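Local coordinates for dihydrodipicolinate synthase (Aquifex aeolicus, PDB 2EHH) that catalyses the condensation of pyruvate with aspartate-beta-semialdehyde to 4-hydroxy-tetrahydrodipicolinate, a step of lysine biosynthesis that proceeds through a Schiff base on an active-site lysine, at the interface of chains A and B and the interface of chains A and C. Residues are numbered along the deposited sequence; one frame, centred on the assembly and turned at random. Chains: chain A/B/C, Dihydrodipicolinate synthase.

Contact 1: the interface of chains A and B. Residues chain A 269-270; chain B 79, 104, 107, 109, 113, 117.
A:Pro269, which follows a cis peptide bond, inserts its pyrrolidine ring into a pocket on chain B built from B:Asn79, B:Pro104, B:Asn107, B:Pro109 and the first turns of helix 111-124. This is one patch of a two-fold interface in the homotetramer of this DapA-family enzyme. B:Pro104 and B:Asn107 flank B:Tyr106, the predicted proton-relay tyrosine, which in this family reaches across the tight dimer into the neighbour's active site; the patch may help to hold that segment in place.

Prolines pack against one side of the ring. The CB-CG edge of A:Pro269 meets B:Pro109, whose CG lies 3.5 Å from A:Pro269 CG and is equally near CB, a snug fit. B:Pro104 closes in more loosely, its CB 4.1 Å from A:Pro269 CG. From the helix, B:Gly113 lies close to the A:Pro269 carbonyl and B:His117 CB loosely beside A:Pro269 CB. With CG anti to the carbonyl carbon (chi1 -66°), A:Leu270 directs its CD2 branch to the backbone O of B:Asn107, 4.1 Å away.

Polar groups meet A:Pro269 CG from another side: the backbone O of B:Asn79 at 3.4 Å and the carboxamide ND2 of B:Asn107 at 3.5 Å. The B:Asn107 side chain crosses that of A:Pro269 at about a right angle. Its ND2 donates to B:Asn79 O at 2.9 Å, in the carbonyl plane, 147° at the hydrogen, the acceptor tilted 18° from the amide plane. A leucine in place of B:Asn107 would probably leave the B:Asn79 carbonyl without this amide donor and free the loop beside A:Pro269 to shift.

Within chain B, B:Pro104 CG sits over the centre of the B:His117 imidazole, 3.6 Å above its plane.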
loop_
_atom_site.group_PDB
_atom_site.type_symbol
_atom_site.label_atom_id
_atom_site.label_comp_id
_atom_site.label_asym_id
_atom_site.label_seq_id
_atom_site.Cartn_x
_atom_site.Cartn_y
_atom_site.Cartn_z
ATOM N N PRO A 269 17.861 -17.298 -8.464
ATOM C CA PRO A 269 18.195 -15.886 -8.243
ATOM C C PRO A 269 18.692 -15.414 -6.872
ATOM O O PRO A 269 18.934 -14.221 -6.695
ATOM C CB PRO A 269 16.910 -15.175 -8.654
ATOM C CG PRO A 269 15.867 -16.112 -8.153
ATOM C CD PRO A 269 16.404 -17.463 -8.612
ATOM N N LEU A 270 18.829 -16.311 -5.895
ATOM C CA LEU A 270 19.322 -15.871 -4.591
ATOM C C LEU A 270 20.842 -15.719 -4.651
ATOM O O LEU A 270 21.522 -16.462 -5.356
ATOM C CB LEU A 270 18.911 -16.849 -3.483
ATOM C CG LEU A 270 17.401 -16.919 -3.207
ATOM C CD1 LEU A 270 17.153 -17.675 -1.904
ATOM C CD2 LEU A 270 16.821 -15.515 -3.101
ATOM N N ASN B 79 11.116 -18.549 -11.402
ATOM C CA ASN B 79 11.871 -17.957 -10.302
ATOM C C ASN B 79 13.123 -18.756 -9.932
ATOM O O ASN B 79 13.684 -18.585 -8.856
ATOM C CB ASN B 79 10.977 -17.735 -9.068
ATOM C CG ASN B 79 10.424 -19.022 -8.500
ATOM O OD1 ASN B 79 10.767 -20.109 -8.953
ATOM N ND2 ASN B 79 9.559 -18.902 -7.493
ATOM N N PRO B 104 11.676 -12.751 -11.388
ATOM C CA PRO B 104 11.357 -13.834 -10.447
ATOM C C PRO B 104 10.252 -13.493 -9.444
ATOM O O PRO B 104 10.294 -12.454 -8.779
ATOM C CB PRO B 104 12.695 -14.103 -9.771
ATOM C CG PRO B 104 13.666 -13.890 -10.908
ATOM C CD PRO B 104 13.135 -12.606 -11.550
ATOM N N ASN B 107 10.101 -15.563 -4.520
ATOM C CA ASN B 107 11.308 -15.572 -3.685
ATOM C C ASN B 107 11.993 -14.216 -3.481
ATOM O O ASN B 107 13.025 -14.129 -2.811
ATOM C CB ASN B 107 12.332 -16.631 -4.158
ATOM C CG ASN B 107 12.645 -16.567 -5.652
ATOM O OD1 ASN B 107 12.196 -15.677 -6.370
ATOM N ND2 ASN B 107 13.436 -17.531 -6.118
ATOM N N PRO B 109 14.098 -11.884 -5.007
ATOM C CA PRO B 109 15.557 -11.731 -5.064
ATOM C C PRO B 109 15.966 -10.281 -4.830
ATOM O O PRO B 109 15.172 -9.365 -5.048
ATOM C CB PRO B 109 15.905 -12.171 -6.490
ATOM C CG PRO B 109 14.754 -13.053 -6.895
ATOM C CD PRO B 109 13.563 -12.355 -6.296
ATOM N N GLY B 113 20.522 -10.045 -7.201
ATOM C CA GLY B 113 20.037 -11.344 -7.638
ATOM C C GLY B 113 19.321 -11.236 -8.975
ATOM O O GLY B 113 19.474 -12.098 -9.841
ATOM N N HIS B 117 20.383 -12.961 -12.381
ATOM C CA HIS B 117 19.384 -13.826 -12.999
ATOM C C HIS B 117 19.274 -13.545 -14.504
ATOM O O HIS B 117 19.458 -14.440 -15.327
ATOM C CB HIS B 117 18.018 -13.605 -12.339
ATOM C CG HIS B 117 16.900 -14.369 -12.980
ATOM N ND1 HIS B 117 16.726 -15.726 -12.802
ATOM C CD2 HIS B 117 15.906 -13.968 -13.807
ATOM C CE1 HIS B 117 15.671 -16.126 -13.493
ATOM N NE2 HIS B 117 15.157 -15.079 -14.111
#

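Contact 2: the interface of chains A and C. Residues chain A 168, 170-172, 175, 197; chain C 233-234, 237.
C:Tyr234, on helix 226-242, reaches across to chain A of this DapA-family lyase, whose fold is a TIM barrel followed by a helical C-terminal region. Its phenol OH donates to the backbone O of A:Leu197 at 2.7 Å, in the carbonyl plane and on a lone pair, with a C=O...donor angle of 141°. One turn into helix 167-177, A:Ser171 OG shares a 3.0 Å hydrogen bond with C:His233 NE2, its direction not settled. The A:Leu197 side chain crosses that of C:His233 at about a right angle, its CD2 methyl 3.5 Å from C:His233 NE2.

The edge of the C:Tyr234 ring lies in plane with A:Leu197 O and the A:Ser171 backbone, CE1 being 3.3 Å from A:Ser171 O. A:Lys175 CB packs 3.7 Å from C:Tyr234 CD1, and its chain, extended with CG anti to the backbone N (chi1 180°), runs along the interface until a bend at chi4 brings NZ to the C:Tyr234 backbone O in a weak 3.3 Å hydrogen bond. Midway, the lysine chain passes C:His237 obliquely. A:Glu172 OE1 meets the edge of that ring in its plane, 3.3 Å from C:His237 CE1, the carboxylate turned 62° to it. This carboxylate and A:Asp168, on the NE2 side, could favour a protonated C:His237, with A:Lys175 as a counterweight; its charge is not seen.

Within chain C, C:His233 CD2 rests over the centre of the C:Tyr234 ring, 3.6 Å above the plane, which probably steadies the phenol.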
loop_
_atom_site.group_PDB
_atom_site.type_symbol
_atom_site.label_atom_id
_atom_site.label_comp_id
_atom_site.label_asym_id
_atom_site.label_seq_id
_atom_site.Cartn_x
_atom_site.Cartn_y
_atom_site.Cartn_z
ATOM N N ASP A 168 -5.372 -8.173 13.669
ATOM C CA ASP A 168 -6.819 -8.279 13.554
ATOM C C ASP A 168 -7.218 -9.533 12.787
ATOM O O ASP A 168 -8.261 -10.129 13.052
ATOM C CB ASP A 168 -7.378 -7.061 12.838
ATOM C CG ASP A 168 -8.408 -6.345 13.653
ATOM O OD1 ASP A 168 -9.453 -6.965 13.974
ATOM O OD2 ASP A 168 -8.170 -5.161 13.974
ATOM N N ILE A 170 -5.509 -12.292 12.812
ATOM C CA ILE A 170 -5.286 -13.389 13.745
ATOM C C ILE A 170 -6.511 -13.502 14.670
ATOM O O ILE A 170 -7.017 -14.601 14.920
ATOM C CB ILE A 170 -4.009 -13.154 14.595
ATOM C CG1 ILE A 170 -2.792 -12.974 13.675
ATOM C CG2 ILE A 170 -3.791 -14.317 15.551
ATOM C CD1 ILE A 170 -2.576 -14.112 12.673
ATOM N N SER A 171 -6.988 -12.368 15.173
ATOM C CA SER A 171 -8.161 -12.373 16.046
ATOM C C SER A 171 -9.338 -13.017 15.335
ATOM O O SER A 171 -10.050 -13.851 15.905
ATOM C CB SER A 171 -8.554 -10.945 16.450
ATOM O OG SER A 171 -7.671 -10.424 17.420
ATOM N N GLU A 172 -9.539 -12.622 14.083
ATOM C CA GLU A 172 -10.641 -13.139 13.290
ATOM C C GLU A 172 -10.549 -14.651 13.109
ATOM O O GLU A 172 -11.542 -15.356 13.264
ATOM C CB GLU A 172 -10.672 -12.445 11.931
ATOM C CG GLU A 172 -12.028 -12.476 11.257
ATOM C CD GLU A 172 -13.073 -11.629 11.977
ATOM O OE1 GLU A 172 -12.851 -10.407 12.145
ATOM O OE2 GLU A 172 -14.120 -12.186 12.371
ATOM N N LYS A 175 -11.099 -16.467 16.533
ATOM C CA LYS A 175 -12.503 -16.369 16.907
ATOM C C LYS A 175 -13.442 -17.194 16.035
ATOM O O LYS A 175 -14.296 -17.914 16.545
ATOM C CB LYS A 175 -12.951 -14.903 16.886
ATOM C CG LYS A 175 -14.415 -14.699 17.264
ATOM C CD LYS A 175 -14.788 -13.227 17.270
ATOM C CE LYS A 175 -16.254 -13.032 17.622
ATOM N NZ LYS A 175 -16.581 -13.590 18.961
ATOM N N LEU A 197 -2.720 -13.586 21.639
ATOM C CA LEU A 197 -4.064 -13.639 21.068
ATOM C C LEU A 197 -4.594 -15.056 20.862
ATOM O O LEU A 197 -5.749 -15.239 20.477
ATOM C CB LEU A 197 -4.098 -12.892 19.730
ATOM C CG LEU A 197 -4.164 -11.363 19.787
ATOM C CD1 LEU A 197 -3.836 -10.775 18.415
ATOM C CD2 LEU A 197 -5.555 -10.936 20.232
ATOM N N HIS C 233 -11.438 -9.707 25.298
ATOM C CA HIS C 233 -11.117 -9.271 23.938
ATOM C C HIS C 233 -12.074 -9.896 22.924
ATOM O O HIS C 233 -12.706 -9.199 22.132
ATOM C CB HIS C 233 -9.681 -9.683 23.604
ATOM C CG HIS C 233 -9.300 -9.474 22.170
ATOM N ND1 HIS C 233 -8.962 -8.238 21.658
ATOM C CD2 HIS C 233 -9.179 -10.350 21.143
ATOM C CE1 HIS C 233 -8.646 -8.362 20.381
ATOM N NE2 HIS C 233 -8.770 -9.634 20.043
ATOM N N TYR C 234 -12.181 -11.218 22.952
ATOM C CA TYR C 234 -13.052 -11.905 22.013
ATOM C C TYR C 234 -14.527 -11.644 22.278
ATOM O O TYR C 234 -15.347 -11.667 21.358
ATOM C CB TYR C 234 -12.715 -13.394 21.998
ATOM C CG TYR C 234 -11.409 -13.639 21.265
ATOM C CD1 TYR C 234 -11.309 -13.395 19.892
ATOM C CD2 TYR C 234 -10.256 -14.025 21.947
ATOM C CE1 TYR C 234 -10.097 -13.515 19.219
ATOM C CE2 TYR C 234 -9.030 -14.151 21.280
ATOM C CZ TYR C 234 -8.964 -13.889 19.916
ATOM O OH TYR C 234 -7.761 -13.969 19.255
ATOM N N HIS C 237 -15.023 -8.303 20.640
ATOM C CA HIS C 237 -14.628 -8.196 19.235
ATOM C C HIS C 237 -15.698 -7.660 18.290
ATOM O O HIS C 237 -15.405 -6.817 17.438
ATOM C CB HIS C 237 -14.113 -9.537 18.711
ATOM C CG HIS C 237 -13.307 -9.413 17.454
ATOM N ND1 HIS C 237 -13.786 -9.790 16.217
ATOM C CD2 HIS C 237 -12.066 -8.916 17.236
ATOM C CE1 HIS C 237 -12.878 -9.532 15.296
ATOM N NE2 HIS C 237 -11.822 -8.999 15.888
#

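Contacts 1 and 2 lie about 36 Å apart between the centres of their C-alpha atoms and share no residue, although chain A takes part in both. Contact 1 joins it to chain B and contact 2 to chain C, so one subunit uses separate surfaces for two neighbours, as a dimer of dimers requires. Helix 111-124 of chain B lines contact 1, whereas helix 167-177 of chain A packs against helix 226-242 of chain C in contact 2. The centre of contact 1 is about 12 Å from B:Tyr132, and beside the relay tyrosine it might support catalysis; contact 2 serves tetramer assembly.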